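Local coordinates for Esterase/lipase-like protein (Caldicellulosiruptor lactoaceticus 6A, PDB 6A6O) that acts as a bifunctional hydrolase, cleaving acetyl esters and 1,4-beta-xylosidic bonds, at residues N91-V94 with Q95-H99; A139-V142 with G143-F146; V196-W199 with T200-H204. All blocks are in the same frame, centred on the assembly; numbering follows the deposited sequence.

Contact 1: N91-V94 with Q95-H99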
loop_
_atom_site.group_PDB
_atom_site.type_symbol
_atom_site.label_atom_id
_atom_site.label_comp_id
_atom_site.label_asym_id
_atom_site.label_seq_id
_atom_site.Cartn_x
_atom_site.Cartn_y
_atom_site.Cartn_z
ATOM N N ASN A 91 9.731 0.968 -1.248
ATOM C CA ASN A 91 10.312 2.281 -1.490
ATOM C C ASN A 91 10.064 2.612 -2.955
ATOM O O ASN A 91 10.888 2.349 -3.831
ATOM C CB ASN A 91 11.784 2.307 -1.103
ATOM C CG ASN A 91 11.964 2.408 0.390
ATOM O OD1 ASN A 91 11.287 3.200 1.050
ATOM N ND2 ASN A 91 12.864 1.595 0.942
ATOM N N TYR A 92 8.888 3.177 -3.210
ATOM C CA TYR A 92 8.451 3.547 -4.541
ATOM C C TYR A 92 8.985 4.925 -4.921
ATOM O O TYR A 92 9.371 5.730 -4.070
ATOM C CB TYR A 92 6.924 3.550 -4.596
ATOM C CG TYR A 92 6.273 4.428 -3.539
ATOM C CD1 TYR A 92 5.988 5.771 -3.797
ATOM C CD2 TYR A 92 5.912 3.909 -2.297
ATOM C CE1 TYR A 92 5.370 6.582 -2.839
ATOM C CE2 TYR A 92 5.280 4.716 -1.333
ATOM C CZ TYR A 92 5.027 6.052 -1.613
ATOM O OH TYR A 92 4.429 6.875 -0.672
ATOM N N ARG A 93 8.959 5.204 -6.221
ATOM C CA ARG A 93 9.473 6.471 -6.723
ATOM C C ARG A 93 8.593 7.640 -6.293
ATOM O O ARG A 93 7.365 7.519 -6.177
ATOM C CB ARG A 93 9.572 6.430 -8.243
ATOM C CG ARG A 93 10.843 5.757 -8.740
ATOM C CD ARG A 93 10.834 5.590 -10.246
ATOM N NE ARG A 93 10.014 4.468 -10.681
ATOM C CZ ARG A 93 9.826 4.141 -11.952
ATOM N NH1 ARG A 93 10.393 4.871 -12.911
ATOM N NH2 ARG A 93 9.068 3.102 -12.269
ATOM N N VAL A 94 9.238 8.789 -6.075
ATOM C CA VAL A 94 8.584 10.022 -5.675
ATOM C C VAL A 94 9.116 11.165 -6.541
ATOM O O VAL A 94 9.932 10.957 -7.435
ATOM C CB VAL A 94 8.781 10.326 -4.176
ATOM C CG1 VAL A 94 8.090 9.271 -3.324
ATOM C CG2 VAL A 94 10.277 10.406 -3.825
ATOM N N GLN A 95 8.640 12.375 -6.248
ATOM C CA GLN A 95 9.040 13.582 -6.959
ATOM C C GLN A 95 10.562 13.629 -7.107
ATOM O O GLN A 95 11.280 13.373 -6.135
ATOM C CB GLN A 95 8.547 14.808 -6.187
ATOM C CG GLN A 95 8.569 16.121 -6.946
ATOM C CD GLN A 95 7.965 17.252 -6.136
ATOM O OE1 GLN A 95 8.512 17.655 -5.105
ATOM N NE2 GLN A 95 6.827 17.759 -6.587
ATOM N N PRO A 96 11.095 13.983 -8.294
ATOM C CA PRO A 96 10.393 14.533 -9.460
ATOM C C PRO A 96 9.722 13.515 -10.366
ATOM O O PRO A 96 9.213 13.899 -11.415
ATOM C CB PRO A 96 11.514 15.255 -10.223
ATOM C CG PRO A 96 12.719 14.465 -9.920
ATOM C CD PRO A 96 12.555 13.947 -8.508
ATOM N N TYR A 97 9.735 12.237 -10.007
ATOM C CA TYR A 97 8.901 11.312 -10.752
ATOM C C TYR A 97 7.436 11.691 -10.556
ATOM O O TYR A 97 7.062 12.326 -9.565
ATOM C CB TYR A 97 9.134 9.870 -10.307
ATOM C CG TYR A 97 10.415 9.238 -10.821
ATOM C CD1 TYR A 97 10.484 8.700 -12.099
ATOM C CD2 TYR A 97 11.545 9.163 -10.016
ATOM C CE1 TYR A 97 11.650 8.103 -12.567
ATOM C CE2 TYR A 97 12.716 8.569 -10.475
ATOM C CZ TYR A 97 12.759 8.045 -11.748
ATOM O OH TYR A 97 13.913 7.454 -12.204
ATOM N N LYS A 98 6.614 11.319 -11.533
ATOM C CA LYS A 98 5.184 11.594 -11.519
ATOM C C LYS A 98 4.428 10.319 -11.860
ATOM O O LYS A 98 5.018 9.304 -12.246
ATOM C CB LYS A 98 4.812 12.697 -12.520
ATOM C CG LYS A 98 5.253 14.072 -12.090
ATOM C CD LYS A 98 4.729 15.140 -13.019
ATOM C CE LYS A 98 4.845 16.494 -12.351
ATOM N NZ LYS A 98 6.148 16.634 -11.637
ATOM N N HIS A 99 3.108 10.389 -11.730
ATOM C CA HIS A 99 2.258 9.335 -12.257
ATOM C C HIS A 99 2.645 9.042 -13.705
ATOM O O HIS A 99 2.896 9.981 -14.475
ATOM C CB HIS A 99 0.788 9.763 -12.185
ATOM C CG HIS A 99 -0.146 8.823 -12.878
ATOM N ND1 HIS A 99 -0.581 7.648 -12.304
ATOM C CD2 HIS A 99 -0.710 8.874 -14.107
ATOM C CE1 HIS A 99 -1.384 7.020 -13.147
ATOM N NE2 HIS A 99 -1.478 7.744 -14.245
#
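Arg-93 lays its aliphatic chain over one face of the Tyr-97 ring. CD stands 3.3 Å from the ring centroid, 6° off the normal, a CH-pi contact made squarely over the centre. Beyond CD the chain bends (chi3 -78°), carrying the guanidinium off to the ring's rim: NH1 lies 3.5 Å from CE1 of Tyr-97, and CZ of Arg-93 is 4.9 Å from the centroid, so the cation-pi contact is off-centre. The two flat groups are 73° apart, far from stacked. The charged end is held elsewhere, by a salt bridge to Asp-105 and a bond to Pro-31 O, while the Tyr-97 hydroxyl is bonded to Asp-34 N. Replacing Tyr-97 with alanine would probably leave the Arg-93 methylene chain without its aromatic platform and Asp-34 N without its hydroxyl partner. Tyr-97 N donates to Val-94 O at 2.9 Å, a bent bond, and that oxygen lies in plane at the ring edge, 3.5 Å from CD2 of Tyr-97. With a cis peptide before Pro-96 in the turn Val-94 to Tyr-97, the geometry is that of a type VIa beta turn, set between strand 86-91 and helix 101-115 of an alpha/beta-hydrolase fold.

Contact 2: A139-V142 with G143-F146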
loop_
_atom_site.group_PDB
_atom_site.type_symbol
_atom_site.label_atom_id
_atom_site.label_comp_id
_atom_site.label_asym_id
_atom_site.label_seq_id
_atom_site.Cartn_x
_atom_site.Cartn_y
_atom_site.Cartn_z
ATOM N N ALA A 139 -1.755 2.377 -2.199
ATOM C CA ALA A 139 -2.347 1.084 -1.859
ATOM C C ALA A 139 -3.764 0.955 -2.411
ATOM O O ALA A 139 -4.146 -0.099 -2.935
ATOM C CB ALA A 139 -2.364 0.904 -0.340
ATOM N N SER A 140 -4.562 2.019 -2.296
ATOM C CA SER A 140 -5.927 1.963 -2.802
ATOM C C SER A 140 -5.943 1.862 -4.323
ATOM O O SER A 140 -6.878 1.279 -4.889
ATOM C CB SER A 140 -6.737 3.177 -2.324
ATOM O OG SER A 140 -6.374 4.370 -3.010
ATOM N N LEU A 141 -4.921 2.402 -4.990
ATOM C CA LEU A 141 -4.832 2.312 -6.443
ATOM C C LEU A 141 -4.487 0.897 -6.886
ATOM O O LEU A 141 -5.115 0.347 -7.798
ATOM C CB LEU A 141 -3.788 3.299 -6.970
ATOM C CG LEU A 141 -4.199 4.771 -6.934
ATOM C CD1 LEU A 141 -3.067 5.631 -7.460
ATOM C CD2 LEU A 141 -5.496 4.985 -7.747
ATOM N N VAL A 142 -3.483 0.287 -6.256
ATOM C CA VAL A 142 -3.168 -1.080 -6.639
ATOM C C VAL A 142 -4.300 -2.023 -6.221
ATOM O O VAL A 142 -4.514 -3.059 -6.859
ATOM C CB VAL A 142 -1.766 -1.438 -6.089
ATOM C CG1 VAL A 142 -1.807 -1.816 -4.620
ATOM C CG2 VAL A 142 -1.102 -2.520 -6.944
ATOM N N GLY A 143 -5.098 -1.644 -5.214
ATOM C CA GLY A 143 -6.283 -2.390 -4.850
ATOM C C GLY A 143 -7.482 -2.180 -5.748
ATOM O O GLY A 143 -8.500 -2.842 -5.548
ATOM N N THR A 144 -7.399 -1.266 -6.719
ATOM C CA THR A 144 -8.492 -1.026 -7.651
ATOM C C THR A 144 -8.071 -1.105 -9.110
ATOM O O THR A 144 -8.938 -1.337 -9.959
ATOM C CB THR A 144 -9.148 0.355 -7.408
ATOM O OG1 THR A 144 -8.153 1.388 -7.419
ATOM C CG2 THR A 144 -9.884 0.394 -6.065
ATOM N N HIS A 145 -6.779 -0.940 -9.423
ATOM C CA HIS A 145 -6.245 -0.905 -10.784
ATOM C C HIS A 145 -5.530 -2.197 -11.174
ATOM O O HIS A 145 -4.768 -2.203 -12.150
ATOM C CB HIS A 145 -5.245 0.243 -10.944
ATOM C CG HIS A 145 -5.859 1.593 -11.154
ATOM N ND1 HIS A 145 -6.651 2.217 -10.213
ATOM C CD2 HIS A 145 -5.730 2.473 -12.177
ATOM C CE1 HIS A 145 -7.016 3.406 -10.663
ATOM N NE2 HIS A 145 -6.475 3.585 -11.853
ATOM N N PHE A 146 -5.751 -3.281 -10.444
ATOM C CA PHE A 146 -4.961 -4.495 -10.607
ATOM C C PHE A 146 -5.364 -5.277 -11.855
ATOM O O PHE A 146 -6.393 -5.025 -12.485
ATOM C CB PHE A 146 -5.124 -5.395 -9.389
ATOM C CG PHE A 146 -6.557 -5.677 -9.051
ATOM C CD1 PHE A 146 -7.258 -6.679 -9.703
ATOM C CD2 PHE A 146 -7.218 -4.920 -8.090
ATOM C CE1 PHE A 146 -8.582 -6.928 -9.394
ATOM C CE2 PHE A 146 -8.526 -5.168 -7.780
ATOM C CZ PHE A 146 -9.215 -6.175 -8.433
#
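The carbonyl oxygen of Leu-141 is gripped by two backbone donors. His-145 N approaches at 2.7 Å, nearly along the C=O axis, whereas Thr-144 N, at 3.0 Å from the same Leu-141 O, comes from above the carbonyl plane, tilted 69° out of it. The first is an i to i+4 bond and the second an i to i+3 bond, so one carbonyl serves two successive N-H groups. Two residues earlier, Ala-139 O accepts from Gly-143 N at 2.9 Å. Thr-144 adds a side-chain link: with OG1 set between its own N and carbonyl carbon (chi1 53°), the hydroxyl turns back to Ser-140 O at 2.8 Å, with Leu-141 O as a competing acceptor for its one proton. This is the C-terminal part of helix 134-142, which in the alpha/beta-hydrolase fold follows the nucleophile elbow; a GxSxG pattern consistent with such an elbow is touched by Ala-139. Leu-141 and His-145 lie side by side and point the same way, CD2 of Leu-141 resting 3.6 Å from CE1 of the His-145 imidazole. Leu-103 of helix 101-115 packs on both. Farther along, the Phe-146 ring presents its edge to Val-142 O, which lies in the ring plane 3.5 Å from CD2 of Phe-146.

Contact 3: V196-W199 with T200-H204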
loop_
_atom_site.group_PDB
_atom_site.type_symbol
_atom_site.label_atom_id
_atom_site.label_comp_id
_atom_site.label_asym_id
_atom_site.label_seq_id
_atom_site.Cartn_x
_atom_site.Cartn_y
_atom_site.Cartn_z
ATOM N N VAL A 196 -9.407 13.459 -16.647
ATOM C CA VAL A 196 -9.614 12.016 -16.701
ATOM C C VAL A 196 -8.769 11.324 -15.645
ATOM O O VAL A 196 -9.244 10.427 -14.938
ATOM C CB VAL A 196 -9.296 11.483 -18.112
ATOM C CG1 VAL A 196 -9.094 9.982 -18.073
ATOM C CG2 VAL A 196 -10.406 11.849 -19.072
ATOM N N LEU A 197 -7.502 11.733 -15.521
ATOM C CA LEU A 197 -6.636 11.134 -14.510
ATOM C C LEU A 197 -7.079 11.518 -13.107
ATOM O O LEU A 197 -6.994 10.704 -12.182
ATOM C CB LEU A 197 -5.184 11.550 -14.742
ATOM C CG LEU A 197 -4.495 10.875 -15.942
ATOM C CD1 LEU A 197 -3.054 11.373 -16.098
ATOM C CD2 LEU A 197 -4.525 9.349 -15.855
ATOM N N VAL A 198 -7.559 12.747 -12.925
ATOM C CA VAL A 198 -8.097 13.117 -11.618
ATOM C C VAL A 198 -9.218 12.162 -11.225
ATOM O O VAL A 198 -9.319 11.734 -10.069
ATOM C CB VAL A 198 -8.571 14.580 -11.617
ATOM C CG1 VAL A 198 -9.377 14.865 -10.351
ATOM C CG2 VAL A 198 -7.372 15.522 -11.705
ATOM N N TRP A 199 -10.067 11.802 -12.187
ATOM C CA TRP A 199 -11.169 10.890 -11.904
ATOM C C TRP A 199 -10.670 9.464 -11.668
ATOM O O TRP A 199 -11.040 8.828 -10.676
ATOM C CB TRP A 199 -12.185 10.936 -13.050
ATOM C CG TRP A 199 -13.490 10.293 -12.710
ATOM C CD1 TRP A 199 -14.631 10.922 -12.295
ATOM C CD2 TRP A 199 -13.794 8.896 -12.760
ATOM N NE1 TRP A 199 -15.629 10.001 -12.084
ATOM C CE2 TRP A 199 -15.146 8.750 -12.364
ATOM C CE3 TRP A 199 -13.062 7.754 -13.107
ATOM C CZ2 TRP A 199 -15.777 7.508 -12.292
ATOM C CZ3 TRP A 199 -13.694 6.511 -13.038
ATOM C CH2 TRP A 199 -15.040 6.404 -12.628
ATOM N N THR A 200 -9.824 8.937 -12.566
ATOM C CA THR A 200 -9.430 7.539 -12.427
ATOM C C THR A 200 -8.445 7.327 -11.285
ATOM O O THR A 200 -8.327 6.204 -10.787
ATOM C CB THR A 200 -8.846 6.996 -13.737
ATOM O OG1 THR A 200 -7.619 7.676 -14.029
ATOM C CG2 THR A 200 -9.845 7.195 -14.891
ATOM N N LEU A 201 -7.765 8.380 -10.830
ATOM C CA LEU A 201 -6.874 8.266 -9.682
ATOM C C LEU A 201 -7.530 8.729 -8.383
ATOM O O LEU A 201 -6.869 8.757 -7.337
ATOM C CB LEU A 201 -5.593 9.056 -9.929
ATOM C CG LEU A 201 -4.831 8.599 -11.169
ATOM C CD1 LEU A 201 -3.591 9.481 -11.352
ATOM C CD2 LEU A 201 -4.445 7.118 -11.066
ATOM N N SER A 202 -8.807 9.105 -8.425
ATOM C CA SER A 202 -9.608 9.226 -7.208
ATOM C C SER A 202 -10.139 7.822 -6.939
ATOM O O SER A 202 -11.078 7.362 -7.598
ATOM C CB SER A 202 -10.715 10.261 -7.387
ATOM O OG SER A 202 -10.151 11.554 -7.570
ATOM N N SER A 203 -9.498 7.112 -6.007
ATOM C CA SER A 203 -9.588 5.657 -6.035
ATOM C C SER A 203 -10.965 5.140 -5.637
ATOM O O SER A 203 -11.311 4.014 -6.012
ATOM C CB SER A 203 -8.508 5.038 -5.143
ATOM O OG SER A 203 -8.620 5.476 -3.790
ATOM N N HIS A 204 -11.767 5.931 -4.912
ATOM C CA HIS A 204 -13.129 5.478 -4.623
ATOM C C HIS A 204 -13.937 5.290 -5.905
ATOM O O HIS A 204 -14.850 4.455 -5.946
ATOM C CB HIS A 204 -13.839 6.442 -3.656
ATOM C CG HIS A 204 -14.059 7.822 -4.193
ATOM N ND1 HIS A 204 -13.024 8.697 -4.460
ATOM C CD2 HIS A 204 -15.200 8.490 -4.488
ATOM C CE1 HIS A 204 -13.519 9.840 -4.903
ATOM N NE2 HIS A 204 -14.838 9.742 -4.923
#
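Between 196-199 and 200-204 the backbone passes from regular helix into loop. Thr-200 N reaches Val-196 O at 2.9 Å with a nearly straight N-H...O angle of 165°, and Leu-201 N reaches Leu-197 O at 2.8 Å, both i to i+4. Ser-202 N meets Trp-199 O, an i to i+3 bond of 3.2 Å, from above the carbonyl plane, 71° out of it, and that oxygen also accepts from Asn-205 ND2. The Ser-202 side chain also reaches back to the helix. Its OG sits beside its own backbone N (chi1 -65°) and donates to Val-198 O at 2.6 Å, and Leu-176 N bonds the same OG, so the hydroxyl of buried Ser-202 both donates and accepts. Apolar groups pack round these bonds. Leu-201 lies back along the helix, its CG 3.2 Å from Leu-197 O and its CD1 approaching CB of Leu-197. Trp-199 turns the six-membered part of its indole to the following residue: Thr-200 N lies near the plane at the ring edge, 3.5 Å from CE3, and Thr-200 CG2 stands 3.7 Å from the same CE3 atom. Leu-201 O accepts from His-137 NE2 of helix 134-142, joining this turn to that helix. A serine hydroxyl bonded into a helix's last turn, here on short helix 195-200, lies in the connection between strands 167-170 and 214-219, where alpha/beta hydrolases commonly carry lid-like insertions.

Overall arrangement
The contacts come in series along the chain, around the central sheet of an alpha/beta-hydrolase fold. Contact 1 lies in the loop between strand 86-91 and helix 101-115; contacts 2 and 3 span the C-terminal parts of helices 134-142 and 195-200 and the loops after them. Contacts 2 and 3 are closest, centres about 11 Å apart, and are joined by Ser-140 OG and Ser-203 OG at 2.6 Å, a probable hydrogen bond. Contact 1 lies about 17 and 18 Å from these, centre to centre, yet touches contact 3, His-99 ND1 packing on Leu-201 CD1 at 3.7 Å. The helix after the probable nucleophile elbow is thus tied to the connection before strand 214-219.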